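Local coordinates for receptor-like protein kinase ANXUR1 (Arabidopsis thaliana, PDB 6FIG) that acts in plant reproduction as a receptor-like kinase whose tandem malectin-like ectodomain probably senses extracellular signals and passes them to a cytoplasmic serine/threonine kinase domain, at residues A[278-284]-A[329-335]; A[178-183]-A[371-375]; A[37-43]-A[81-86]; A[73-79]-A[155-161]. One frame throughout, in Å; residues are numbered along the deposited sequence.

Interaction 1: residues A[278-284]-A[329-335]; sequences FTYILRL and YKDYAIY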
# COMPACT_ATOMS: atom_id res chain seq x y z
N PHE A 278 5.57 -28.57 18.63
CA PHE A 278 6.21 -27.35 18.15
C PHE A 278 6.43 -26.41 19.33
O PHE A 278 5.69 -26.45 20.34
CB PHE A 278 5.35 -26.61 17.13
CG PHE A 278 5.10 -27.37 15.86
CD1 PHE A 278 6.04 -27.34 14.83
CD2 PHE A 278 3.93 -28.11 15.69
CE1 PHE A 278 5.81 -28.02 13.65
CE2 PHE A 278 3.71 -28.80 14.50
CZ PHE A 278 4.64 -28.75 13.48
N THR A 279 7.44 -25.56 19.19
CA THR A 279 7.60 -24.39 20.03
C THR A 279 6.79 -23.25 19.44
O THR A 279 6.84 -23.00 18.22
CB THR A 279 9.08 -23.99 20.13
OG1 THR A 279 9.83 -25.05 20.71
CG2 THR A 279 9.26 -22.73 20.97
N TYR A 280 6.03 -22.59 20.28
CA TYR A 280 5.23 -21.42 19.93
C TYR A 280 5.77 -20.16 20.59
O TYR A 280 6.31 -20.20 21.71
CB TYR A 280 3.77 -21.60 20.35
CG TYR A 280 3.11 -22.70 19.57
CD1 TYR A 280 2.38 -22.40 18.42
CD2 TYR A 280 3.24 -24.02 19.95
CE1 TYR A 280 1.79 -23.41 17.67
CE2 TYR A 280 2.67 -25.04 19.19
CZ TYR A 280 1.96 -24.72 18.04
OH TYR A 280 1.37 -25.71 17.27
N ILE A 281 5.63 -19.04 19.89
CA ILE A 281 5.95 -17.73 20.44
C ILE A 281 4.63 -17.04 20.67
O ILE A 281 3.80 -16.94 19.77
CB ILE A 281 6.84 -16.91 19.49
CG1 ILE A 281 8.21 -17.56 19.40
CG2 ILE A 281 6.98 -15.45 19.98
CD1 ILE A 281 9.07 -16.98 18.32
N LEU A 282 4.43 -16.53 21.89
CA LEU A 282 3.32 -15.64 22.19
C LEU A 282 3.89 -14.24 22.28
O LEU A 282 4.80 -13.98 23.08
CB LEU A 282 2.63 -15.98 23.51
CG LEU A 282 1.77 -17.23 23.54
CD1 LEU A 282 2.63 -18.49 23.52
CD2 LEU A 282 0.88 -17.20 24.77
N ARG A 283 3.36 -13.37 21.44
CA ARG A 283 3.70 -11.95 21.43
C ARG A 283 2.58 -11.18 22.10
O ARG A 283 1.48 -11.12 21.58
CB ARG A 283 3.89 -11.45 19.99
CG ARG A 283 4.23 -9.98 19.97
CD ARG A 283 4.75 -9.55 18.62
NE ARG A 283 6.11 -10.03 18.49
CZ ARG A 283 6.91 -9.78 17.47
NH1 ARG A 283 6.49 -9.04 16.43
NH2 ARG A 283 8.15 -10.23 17.51
N LEU A 284 2.87 -10.62 23.29
CA LEU A 284 1.88 -9.87 24.04
C LEU A 284 2.13 -8.40 23.80
O LEU A 284 3.24 -7.94 24.00
CB LEU A 284 1.99 -10.19 25.54
CG LEU A 284 1.29 -11.49 25.98
CD1 LEU A 284 1.86 -12.74 25.35
CD2 LEU A 284 1.40 -11.60 27.49
N TYR A 329 5.82 -4.67 23.04
CA TYR A 329 5.44 -6.06 23.06
C TYR A 329 6.51 -6.86 23.79
O TYR A 329 7.65 -6.41 23.96
CB TYR A 329 5.24 -6.59 21.63
CG TYR A 329 6.50 -6.62 20.83
CD1 TYR A 329 6.92 -5.50 20.14
CD2 TYR A 329 7.30 -7.76 20.80
CE1 TYR A 329 8.10 -5.49 19.42
CE2 TYR A 329 8.49 -7.78 20.07
CZ TYR A 329 8.87 -6.65 19.37
OH TYR A 329 10.04 -6.60 18.65
N LYS A 330 6.11 -8.05 24.23
CA LYS A 330 7.06 -8.99 24.78
C LYS A 330 6.78 -10.36 24.21
O LYS A 330 5.64 -10.78 24.15
CB LYS A 330 6.98 -9.06 26.29
CG LYS A 330 8.24 -9.71 26.87
CD LYS A 330 8.67 -9.05 28.17
CE LYS A 330 10.05 -9.54 28.59
NZ LYS A 330 10.06 -10.95 29.06
N ASP A 331 7.85 -11.03 23.79
CA ASP A 331 7.74 -12.38 23.23
C ASP A 331 8.14 -13.46 24.25
O ASP A 331 9.19 -13.39 24.88
CB ASP A 331 8.66 -12.52 22.01
CG ASP A 331 8.15 -11.78 20.81
OD1 ASP A 331 6.98 -11.40 20.73
OD2 ASP A 331 8.97 -11.65 19.86
N TYR A 332 7.30 -14.48 24.36
CA TYR A 332 7.56 -15.64 25.21
C TYR A 332 7.45 -16.90 24.37
O TYR A 332 6.61 -16.96 23.47
CB TYR A 332 6.51 -15.72 26.32
CG TYR A 332 6.44 -14.49 27.19
CD1 TYR A 332 7.29 -14.34 28.27
CD2 TYR A 332 5.54 -13.47 26.91
CE1 TYR A 332 7.24 -13.21 29.08
CE2 TYR A 332 5.47 -12.34 27.72
CZ TYR A 332 6.31 -12.22 28.79
OH TYR A 332 6.22 -11.08 29.54
N ALA A 333 8.28 -17.89 24.66
CA ALA A 333 8.29 -19.15 23.92
C ALA A 333 7.94 -20.32 24.82
O ALA A 333 8.37 -20.38 25.99
CB ALA A 333 9.64 -19.37 23.25
N ILE A 334 7.18 -21.27 24.28
CA ILE A 334 6.78 -22.48 24.99
C ILE A 334 6.74 -23.66 24.03
O ILE A 334 6.10 -23.55 22.97
CB ILE A 334 5.38 -22.30 25.68
CG1 ILE A 334 4.98 -23.54 26.49
CG2 ILE A 334 4.26 -21.90 24.73
CD1 ILE A 334 5.05 -23.34 27.97
N TYR A 335 7.39 -24.76 24.42
CA TYR A 335 7.26 -26.02 23.70
C TYR A 335 6.02 -26.73 24.19
O TYR A 335 5.83 -26.90 25.40
CB TYR A 335 8.48 -26.92 23.89
CG TYR A 335 8.39 -28.21 23.10
CD1 TYR A 335 8.39 -28.19 21.70
CD2 TYR A 335 8.27 -29.44 23.73
CE1 TYR A 335 8.27 -29.36 20.98
CE2 TYR A 335 8.16 -30.61 23.01
CZ TYR A 335 8.17 -30.56 21.62
OH TYR A 335 8.07 -31.72 20.89

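Interaction 2: residues A[178-183]-A[371-375]; sequences MDAKTA and KMDTM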
# COMPACT_ATOMS: atom_id res chain seq x y z
N MET A 178 14.72 -18.41 22.85
CA MET A 178 14.54 -19.07 21.55
C MET A 178 14.78 -17.99 20.51
O MET A 178 14.25 -16.90 20.63
CB MET A 178 13.11 -19.59 21.34
CG MET A 178 12.72 -20.86 22.07
SD MET A 178 13.75 -22.31 21.80
CE MET A 178 13.35 -22.78 20.12
N ASP A 179 15.59 -18.29 19.50
CA ASP A 179 15.87 -17.33 18.42
C ASP A 179 14.92 -17.50 17.24
O ASP A 179 14.96 -18.53 16.59
CB ASP A 179 17.31 -17.47 17.95
CG ASP A 179 17.76 -16.31 17.09
OD1 ASP A 179 16.96 -15.37 16.87
OD2 ASP A 179 18.92 -16.34 16.67
N ALA A 180 14.10 -16.49 16.95
CA ALA A 180 13.16 -16.54 15.82
C ALA A 180 13.62 -15.70 14.63
O ALA A 180 12.95 -15.72 13.59
CB ALA A 180 11.78 -16.09 16.25
N LYS A 181 14.78 -15.04 14.74
CA LYS A 181 15.24 -14.16 13.67
C LYS A 181 15.30 -14.84 12.30
O LYS A 181 14.97 -14.23 11.29
CB LYS A 181 16.60 -13.54 14.01
CG LYS A 181 17.22 -12.67 12.93
CD LYS A 181 16.37 -11.45 12.65
CE LYS A 181 16.99 -10.57 11.57
NZ LYS A 181 18.36 -10.12 11.88
N THR A 182 15.72 -16.11 12.26
CA THR A 182 15.83 -16.83 10.99
C THR A 182 14.88 -18.04 10.95
O THR A 182 15.08 -18.97 10.15
CB THR A 182 17.27 -17.28 10.69
OG1 THR A 182 17.77 -18.01 11.81
CG2 THR A 182 18.19 -16.06 10.42
N ALA A 183 13.84 -18.00 11.76
CA ALA A 183 12.85 -19.06 11.80
C ALA A 183 11.81 -18.85 10.71
O ALA A 183 11.56 -17.72 10.28
CB ALA A 183 12.19 -19.13 13.15
N LYS A 371 3.72 -20.38 15.43
CA LYS A 371 4.41 -21.67 15.47
C LYS A 371 5.78 -21.55 14.85
O LYS A 371 5.88 -21.05 13.74
CB LYS A 371 3.61 -22.68 14.66
CG LYS A 371 4.15 -24.09 14.65
CD LYS A 371 3.48 -24.91 13.56
CE LYS A 371 2.04 -25.24 13.89
NZ LYS A 371 1.39 -25.85 12.71
N MET A 372 6.81 -22.03 15.51
CA MET A 372 8.15 -22.07 14.93
C MET A 372 8.33 -23.39 14.19
O MET A 372 7.83 -24.43 14.62
CB MET A 372 9.21 -21.99 16.03
CG MET A 372 9.12 -20.74 16.86
SD MET A 372 10.50 -20.59 18.00
CE MET A 372 11.85 -20.27 16.87
N ASP A 373 9.08 -23.35 13.09
CA ASP A 373 9.37 -24.58 12.36
C ASP A 373 10.32 -25.50 13.13
O ASP A 373 11.20 -25.05 13.88
CB ASP A 373 9.84 -24.33 10.90
CG ASP A 373 11.18 -23.58 10.77
OD1 ASP A 373 11.51 -22.65 11.56
OD2 ASP A 373 11.89 -23.87 9.76
N THR A 374 10.10 -26.80 12.95
CA THR A 374 10.96 -27.88 13.44
C THR A 374 11.25 -28.78 12.25
O THR A 374 10.32 -29.22 11.59
CB THR A 374 10.27 -28.71 14.53
OG1 THR A 374 10.19 -27.95 15.74
CG2 THR A 374 11.04 -30.01 14.84
N MET A 375 12.53 -29.06 12.00
CA MET A 375 12.96 -29.92 10.88
C MET A 375 12.39 -29.40 9.53
O MET A 375 11.93 -30.18 8.70
CB MET A 375 12.58 -31.40 11.14
CG MET A 375 13.29 -32.06 12.33
SD MET A 375 15.10 -32.21 12.20
CE MET A 375 15.32 -33.04 10.64

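Interaction 3: residues A[37-43]-A[81-86]; sequences ATATYQD and YPSTYT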
# COMPACT_ATOMS: atom_id res chain seq x y z
N ALA A 37 -11.61 -23.62 -11.86
CA ALA A 37 -12.90 -24.11 -11.42
C ALA A 37 -13.61 -23.06 -10.61
O ALA A 37 -12.98 -22.28 -9.90
CB ALA A 37 -12.74 -25.39 -10.60
N THR A 38 -14.93 -23.03 -10.71
CA THR A 38 -15.75 -22.15 -9.89
C THR A 38 -16.55 -23.00 -8.92
O THR A 38 -17.12 -24.04 -9.31
CB THR A 38 -16.68 -21.29 -10.77
OG1 THR A 38 -15.90 -20.69 -11.82
CG2 THR A 38 -17.35 -20.19 -9.94
N ALA A 39 -16.61 -22.56 -7.67
CA ALA A 39 -17.35 -23.26 -6.63
C ALA A 39 -18.84 -23.28 -6.96
O ALA A 39 -19.36 -22.30 -7.49
CB ALA A 39 -17.15 -22.61 -5.28
N THR A 40 -19.51 -24.39 -6.66
CA THR A 40 -20.95 -24.55 -6.93
C THR A 40 -21.85 -23.73 -5.99
O THR A 40 -23.00 -23.44 -6.33
CB THR A 40 -21.41 -26.03 -6.82
OG1 THR A 40 -21.00 -26.56 -5.54
CG2 THR A 40 -20.81 -26.86 -7.93
N TYR A 41 -21.34 -23.37 -4.82
CA TYR A 41 -22.14 -22.79 -3.74
C TYR A 41 -21.37 -21.64 -3.09
O TYR A 41 -20.16 -21.75 -2.87
CB TYR A 41 -22.48 -23.91 -2.74
CG TYR A 41 -23.14 -23.46 -1.46
CD1 TYR A 41 -24.42 -22.89 -1.46
CD2 TYR A 41 -22.48 -23.62 -0.23
CE1 TYR A 41 -25.01 -22.48 -0.27
CE2 TYR A 41 -23.06 -23.22 0.95
CZ TYR A 41 -24.32 -22.65 0.94
OH TYR A 41 -24.86 -22.26 2.14
N GLN A 42 -22.08 -20.53 -2.84
CA GLN A 42 -21.56 -19.38 -2.12
C GLN A 42 -22.08 -19.43 -0.69
O GLN A 42 -23.24 -19.11 -0.43
CB GLN A 42 -21.96 -18.06 -2.80
CG GLN A 42 -21.53 -16.83 -2.00
CD GLN A 42 -21.63 -15.50 -2.73
OE1 GLN A 42 -21.94 -15.43 -3.92
NE2 GLN A 42 -21.36 -14.42 -2.00
N ASP A 43 -21.23 -19.85 0.24
CA ASP A 43 -21.57 -19.88 1.66
C ASP A 43 -21.92 -18.46 2.16
O ASP A 43 -21.19 -17.52 1.88
CB ASP A 43 -20.41 -20.46 2.47
CG ASP A 43 -20.84 -20.94 3.84
OD1 ASP A 43 -21.05 -20.09 4.73
OD2 ASP A 43 -20.93 -22.16 4.02
N TYR A 81 -11.19 -22.51 0.08
CA TYR A 81 -12.65 -22.57 0.22
C TYR A 81 -13.11 -23.96 -0.23
O TYR A 81 -13.32 -24.17 -1.42
CB TYR A 81 -13.30 -21.47 -0.63
CG TYR A 81 -14.81 -21.50 -0.60
CD1 TYR A 81 -15.49 -21.37 0.60
CD2 TYR A 81 -15.55 -21.65 -1.77
CE1 TYR A 81 -16.88 -21.40 0.64
CE2 TYR A 81 -16.94 -21.68 -1.74
CZ TYR A 81 -17.60 -21.55 -0.53
OH TYR A 81 -18.99 -21.58 -0.52
N PRO A 82 -13.22 -24.93 0.70
CA PRO A 82 -13.65 -26.26 0.28
C PRO A 82 -15.08 -26.24 -0.25
O PRO A 82 -15.98 -25.70 0.39
CB PRO A 82 -13.53 -27.12 1.55
CG PRO A 82 -13.43 -26.17 2.68
CD PRO A 82 -12.89 -24.88 2.14
N SER A 83 -15.26 -26.82 -1.43
CA SER A 83 -16.56 -26.91 -2.11
C SER A 83 -16.43 -27.94 -3.23
O SER A 83 -15.37 -28.54 -3.40
CB SER A 83 -16.96 -25.55 -2.70
OG SER A 83 -18.27 -25.57 -3.24
N THR A 84 -17.50 -28.13 -3.98
CA THR A 84 -17.44 -29.04 -5.13
C THR A 84 -16.89 -28.26 -6.32
O THR A 84 -17.47 -27.26 -6.73
CB THR A 84 -18.81 -29.67 -5.43
OG1 THR A 84 -19.26 -30.37 -4.27
CG2 THR A 84 -18.72 -30.66 -6.60
N TYR A 85 -15.75 -28.72 -6.82
CA TYR A 85 -15.11 -28.15 -8.00
C TYR A 85 -15.05 -29.24 -9.06
O TYR A 85 -14.59 -30.34 -8.77
CB TYR A 85 -13.70 -27.72 -7.66
CG TYR A 85 -13.64 -26.60 -6.65
CD1 TYR A 85 -13.98 -25.30 -7.01
CD2 TYR A 85 -13.20 -26.83 -5.35
CE1 TYR A 85 -13.91 -24.26 -6.10
CE2 TYR A 85 -13.12 -25.80 -4.43
CZ TYR A 85 -13.48 -24.52 -4.81
OH TYR A 85 -13.37 -23.49 -3.89
N THR A 86 -15.53 -28.90 -10.27
CA THR A 86 -15.49 -29.80 -11.45
C THR A 86 -15.96 -31.23 -11.15
O THR A 86 -15.38 -32.21 -11.63
CB THR A 86 -14.09 -29.77 -12.11
OG1 THR A 86 -13.08 -30.19 -11.18
CG2 THR A 86 -13.76 -28.34 -12.53
O HOH W 1 -16.89 -26.46 -10.66
O HOH W 2 -19.42 -23.80 2.00

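Interaction 4: residues A[73-79]-A[155-161]; sequences RHLLRLY and GIEVIQM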
# COMPACT_ATOMS: atom_id res chain seq x y z
N ARG A 73 12.47 -11.22 4.30
CA ARG A 73 11.44 -12.07 4.85
C ARG A 73 10.13 -11.82 4.10
O ARG A 73 9.91 -10.70 3.61
CB ARG A 73 11.31 -11.75 6.35
CG ARG A 73 10.26 -12.50 7.12
CD ARG A 73 10.38 -12.33 8.62
NE ARG A 73 11.46 -13.11 9.20
CZ ARG A 73 11.39 -14.41 9.52
NH1 ARG A 73 10.30 -15.12 9.27
NH2 ARG A 73 12.45 -15.00 10.07
N HIS A 74 9.30 -12.86 3.99
CA HIS A 74 7.99 -12.76 3.33
C HIS A 74 6.87 -13.33 4.11
O HIS A 74 7.03 -14.36 4.79
CB HIS A 74 8.02 -13.44 1.96
CG HIS A 74 8.95 -12.78 1.02
ND1 HIS A 74 10.30 -13.01 1.04
CD2 HIS A 74 8.73 -11.81 0.10
CE1 HIS A 74 10.88 -12.22 0.16
NE2 HIS A 74 9.95 -11.48 -0.43
N LEU A 75 5.72 -12.67 4.04
CA LEU A 75 4.47 -13.31 4.39
C LEU A 75 3.95 -14.08 3.19
O LEU A 75 3.99 -13.58 2.05
CB LEU A 75 3.39 -12.31 4.78
CG LEU A 75 3.45 -11.66 6.12
CD1 LEU A 75 2.33 -10.64 6.30
CD2 LEU A 75 3.43 -12.68 7.26
N LEU A 76 3.51 -15.30 3.43
CA LEU A 76 2.85 -16.13 2.43
C LEU A 76 1.50 -16.48 2.98
O LEU A 76 1.42 -17.03 4.10
CB LEU A 76 3.65 -17.39 2.13
CG LEU A 76 2.95 -18.47 1.31
CD1 LEU A 76 2.72 -18.00 -0.13
CD2 LEU A 76 3.79 -19.74 1.28
N ARG A 77 0.44 -16.19 2.24
CA ARG A 77 -0.89 -16.62 2.60
C ARG A 77 -1.48 -17.54 1.56
O ARG A 77 -1.34 -17.28 0.36
CB ARG A 77 -1.84 -15.45 2.75
CG ARG A 77 -1.47 -14.53 3.89
CD ARG A 77 -2.39 -13.35 3.98
NE ARG A 77 -1.92 -12.45 5.02
CZ ARG A 77 -1.91 -11.13 4.96
NH1 ARG A 77 -2.35 -10.47 3.89
NH2 ARG A 77 -1.42 -10.44 5.98
N LEU A 78 -2.15 -18.57 2.03
CA LEU A 78 -2.84 -19.54 1.19
C LEU A 78 -4.31 -19.53 1.59
O LEU A 78 -4.64 -19.72 2.77
CB LEU A 78 -2.25 -20.93 1.40
CG LEU A 78 -0.74 -21.04 1.16
CD1 LEU A 78 -0.27 -22.43 1.45
CD2 LEU A 78 -0.35 -20.65 -0.27
N TYR A 79 -5.18 -19.29 0.62
CA TYR A 79 -6.63 -19.17 0.83
C TYR A 79 -7.31 -20.42 0.29
O TYR A 79 -7.09 -20.79 -0.87
CB TYR A 79 -7.20 -17.95 0.09
CG TYR A 79 -6.75 -16.60 0.63
CD1 TYR A 79 -5.44 -16.16 0.50
CD2 TYR A 79 -7.66 -15.75 1.25
CE1 TYR A 79 -5.03 -14.93 1.00
CE2 TYR A 79 -7.28 -14.50 1.74
CZ TYR A 79 -5.97 -14.10 1.61
OH TYR A 79 -5.62 -12.85 2.11
N GLY A 155 -6.48 -18.78 -3.46
CA GLY A 155 -5.72 -17.55 -3.47
C GLY A 155 -4.34 -17.71 -2.88
O GLY A 155 -4.14 -18.53 -1.97
N ILE A 156 -3.41 -16.93 -3.40
CA ILE A 156 -2.03 -16.90 -2.88
C ILE A 156 -1.61 -15.44 -2.73
O ILE A 156 -1.74 -14.68 -3.67
CB ILE A 156 -1.05 -17.64 -3.82
CG1 ILE A 156 -1.44 -19.11 -3.96
CG2 ILE A 156 0.38 -17.53 -3.29
CD1 ILE A 156 -0.64 -19.87 -5.00
N GLU A 157 -1.10 -15.06 -1.55
CA GLU A 157 -0.40 -13.78 -1.40
C GLU A 157 1.04 -13.98 -0.98
O GLU A 157 1.33 -14.85 -0.15
CB GLU A 157 -1.04 -12.84 -0.39
CG GLU A 157 -2.45 -12.40 -0.67
CD GLU A 157 -2.84 -11.30 0.30
OE1 GLU A 157 -3.38 -11.63 1.37
OE2 GLU A 157 -2.53 -10.13 0.00
N VAL A 158 1.92 -13.21 -1.58
CA VAL A 158 3.32 -13.10 -1.17
C VAL A 158 3.61 -11.64 -0.95
O VAL A 158 3.45 -10.84 -1.85
CB VAL A 158 4.26 -13.70 -2.22
CG1 VAL A 158 5.70 -13.55 -1.77
CG2 VAL A 158 3.91 -15.16 -2.43
N ILE A 159 4.05 -11.30 0.26
CA ILE A 159 4.19 -9.92 0.72
C ILE A 159 5.54 -9.80 1.41
O ILE A 159 5.77 -10.46 2.43
CB ILE A 159 3.09 -9.58 1.73
CG1 ILE A 159 1.68 -9.76 1.12
CG2 ILE A 159 3.25 -8.16 2.27
CD1 ILE A 159 0.60 -10.01 2.15
N GLN A 160 6.42 -8.97 0.88
CA GLN A 160 7.68 -8.67 1.55
C GLN A 160 7.40 -8.00 2.90
O GLN A 160 6.55 -7.12 2.99
CB GLN A 160 8.55 -7.74 0.71
CG GLN A 160 9.97 -7.65 1.20
CD GLN A 160 10.82 -6.76 0.35
OE1 GLN A 160 11.04 -7.05 -0.83
NE2 GLN A 160 11.31 -5.68 0.95
N MET A 161 8.10 -8.43 3.97
CA MET A 161 7.86 -7.87 5.30
C MET A 161 9.17 -7.61 6.00
O MET A 161 10.16 -8.22 5.69
CB MET A 161 6.96 -8.77 6.15
CG MET A 161 7.60 -10.09 6.53
SD MET A 161 6.59 -11.07 7.60
CE MET A 161 6.74 -10.18 9.14
O HOH W 3 12.85 -8.57 5.43
O HOH W 4 10.51 -9.52 -2.21

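Interaction 1: residues A[278-284]-A[329-335]
Arg283 and Asp331 face each other across two antiparallel strands and form a salt bridge gripped at two points. The guanidinium comes side-on: NE reaches Asp331 OD1 at 2.8 Å and NH2 reaches Asp331 OD2 at 2.9 Å, each carboxylate oxygen using its syn lone pair, with the two flat groups only 4° from coplanar. A bend at chi3 (-75°) turns the NE/NH2 edge toward Asp331, and the pair meets on the face that also carries Ile281 and Ala333. NH2 also bonds Leu164 O, which helps to fix the group's rotation. The aromatic contribution is Tyr329, whose CE2 side overlies the rim of one guanidinium face in an off-centre cation-pi contact, Arg283 CZ lying 4.2 Å from the ring centroid with the planes 38° apart.

Backbone bonds carry the register. Tyr280 pairs with Ile334, Leu282 with Tyr332 and Leu284 with Lys330, each through two N-H...O bonds, the shortest being Leu282 N to Tyr332 O at 2.7 Å.

Apolar contacts fill the other face. Leu282 CD1 meets Ile334 CG2 at 4.0 Å, and Leu284 CD1 lies at the edge of the Tyr332 ring, 4.1 Å from Tyr332 CD2. Bulky apolar groups fit this side, which is buried against strand 299-303, where Ile303 touches Leu282, Tyr332 and Ile334. Antiparallel neighbours with a second sheet against one face are characteristic of the beta-sandwich of malectin-like domains.

Interaction 2: residues A[178-183]-A[371-375]
Met372 sends its thioether into the concave side of the chain bend at 178-183 and is the centre of this contact. Its methyl group does most of the touching: CE lies 3.6 Å from Asp179 O, 3.9 Å from Ala183 CB and 4.2 Å from Ala180 CB. A nearly straight run through CB, CG and SD (chi2 -173°) carries the sulfur out from the strand, and the turn at chi3 (69°) then sets CE between Ala180 and Ala183. An unbranched thioether suits the place because it can thread its end between two such small residues.

Ala183 has the next largest share. It closes a type I beta turn that begins at Ala180, its N bonding Ala180 O at 3.1 Å, and its small methyl leaves room for Met372 CE. An Asx turn, Asp179 OD1 accepting from Lys181 N at 3.1 Å, leads into it; the donor approaches from above the carboxylate plane. Asp373 OD1 also passes over Ala183, 3.8 Å from Ala183 CA; this carboxylate oxygen is held by the backbone N of Asn184, which keeps it beside the turn.

The contact thus joins the end of strand 177-179 to the end of strand 363-372. Strand 278-287 borders it through Ile281, which touches both Ala180 and Met372, while Leu185 of strand 185-192 packs on Met372.

Interaction 3: residues A[37-43]-A[81-86]
Tyr81 reaches across to the backbone of 41-43 and makes the tight part of this contact. Its hydroxyl donates to Tyr41 O at 2.6 Å, from above that carbonyl's plane, and accepts from Asp43 N at 2.9 Å, so one phenol oxygen ties two backbone groups of an irregular segment. With CG anti to the backbone N (chi1 177°), the ring extends far enough to do this. Ala39 CB sits at the edge of the same ring, 3.7 Å from Tyr81 CE2, and is equally close to Tyr85 CE1; a residue this small suits the place between two tyrosines. Tyr85 OH in turn donates to Tyr81 O at 2.6 Å, within the carbonyl plane, and Ala37 CB packs on Tyr85 CD1.

The margins are looser. Thr40 OG1 and Ser83 OG come no nearer than 3.7 Å, and Thr84 lies beside them. Water bridges Thr38 O to Thr86 N, while another water links Asp43 OD2 with Tyr81 OH, the latter bond weak; Asp43 OD1 bonds Ser45 OG. Threonines suit such exposed ground.

Asn154, a residue of the calcium site in this malectin-like domain, accepts from Tyr81 N through OD1 and bonds Tyr85 OH through ND2, so Tyr81 and Tyr85 act as its second-shell partners.

Interaction 4: residues A[73-79]-A[155-161]
Arg77 and Glu157 extend in the same direction from neighbouring antiparallel strands in the beta-sandwich of a malectin-like domain. Glu157 OE1 is gripped twice, from opposite faces of the carboxylate plane: by Arg77 NH1 at 3.0 Å and by Tyr79 OH at 2.7 Å. It lies in the guanidinium plane and at the edge of the tyrosine ring, both of which are turned about 50° from the carboxylate. The glutamate extends straight beyond CG (chi2 -171°), which brings OE1 between its donors. Lys20 pairs with OE2 and Glu125 with Arg77 NE, which would help balance these buried charges and probably keeps them ionised. Ile159 CD1 covers one guanidinium face, 3.5 Å from Arg77 NH1.

Further along this face, Leu75 lies across the end of Met161, Leu75 CG to Met161 SD 3.5 Å. The methylenes of Arg73 pack on Met161 too, CG to CG 3.6 Å, while the charged arginine head reaches Glu163; a long chain can serve both ends.

The opposite face is apolar where it meets strands 62-67 and 135-142. Leu76 CD1 leans obliquely on Val158 CG2 at 3.8 Å, and Leu78 lies beside Ile156. Gly155, opposite Tyr79, has no side chain to crowd the tyrosine's CB. At the far end the His74 ring stands almost perpendicular to the Gln160 amide, and one water joins them, 2.7 Å from His74 NE2 and 2.9 Å from Gln160 OE1.

Overall arrangement
From the N terminus, segment 37-43 is met first, and interaction 3 closes its loop when the chain returns at 81-86. Before that return, strand 73-80 has begun interaction 4, which closes only at 155-161; the two loops therefore cross, and segment 73-79 runs almost directly into segment 81-86. Together they tie the calcium-side loops to the sheet of the N-terminal half. Segment 178-183 then opens interaction 2, closed at 371-375, just where strand 363-372 ends, and the whole of interaction 1 falls within that span. Interactions 1 and 2 touch through Thr279 and Met372, while Arg73 of interaction 4 bonds Lys181 O and Ala183 O, linking the two halves.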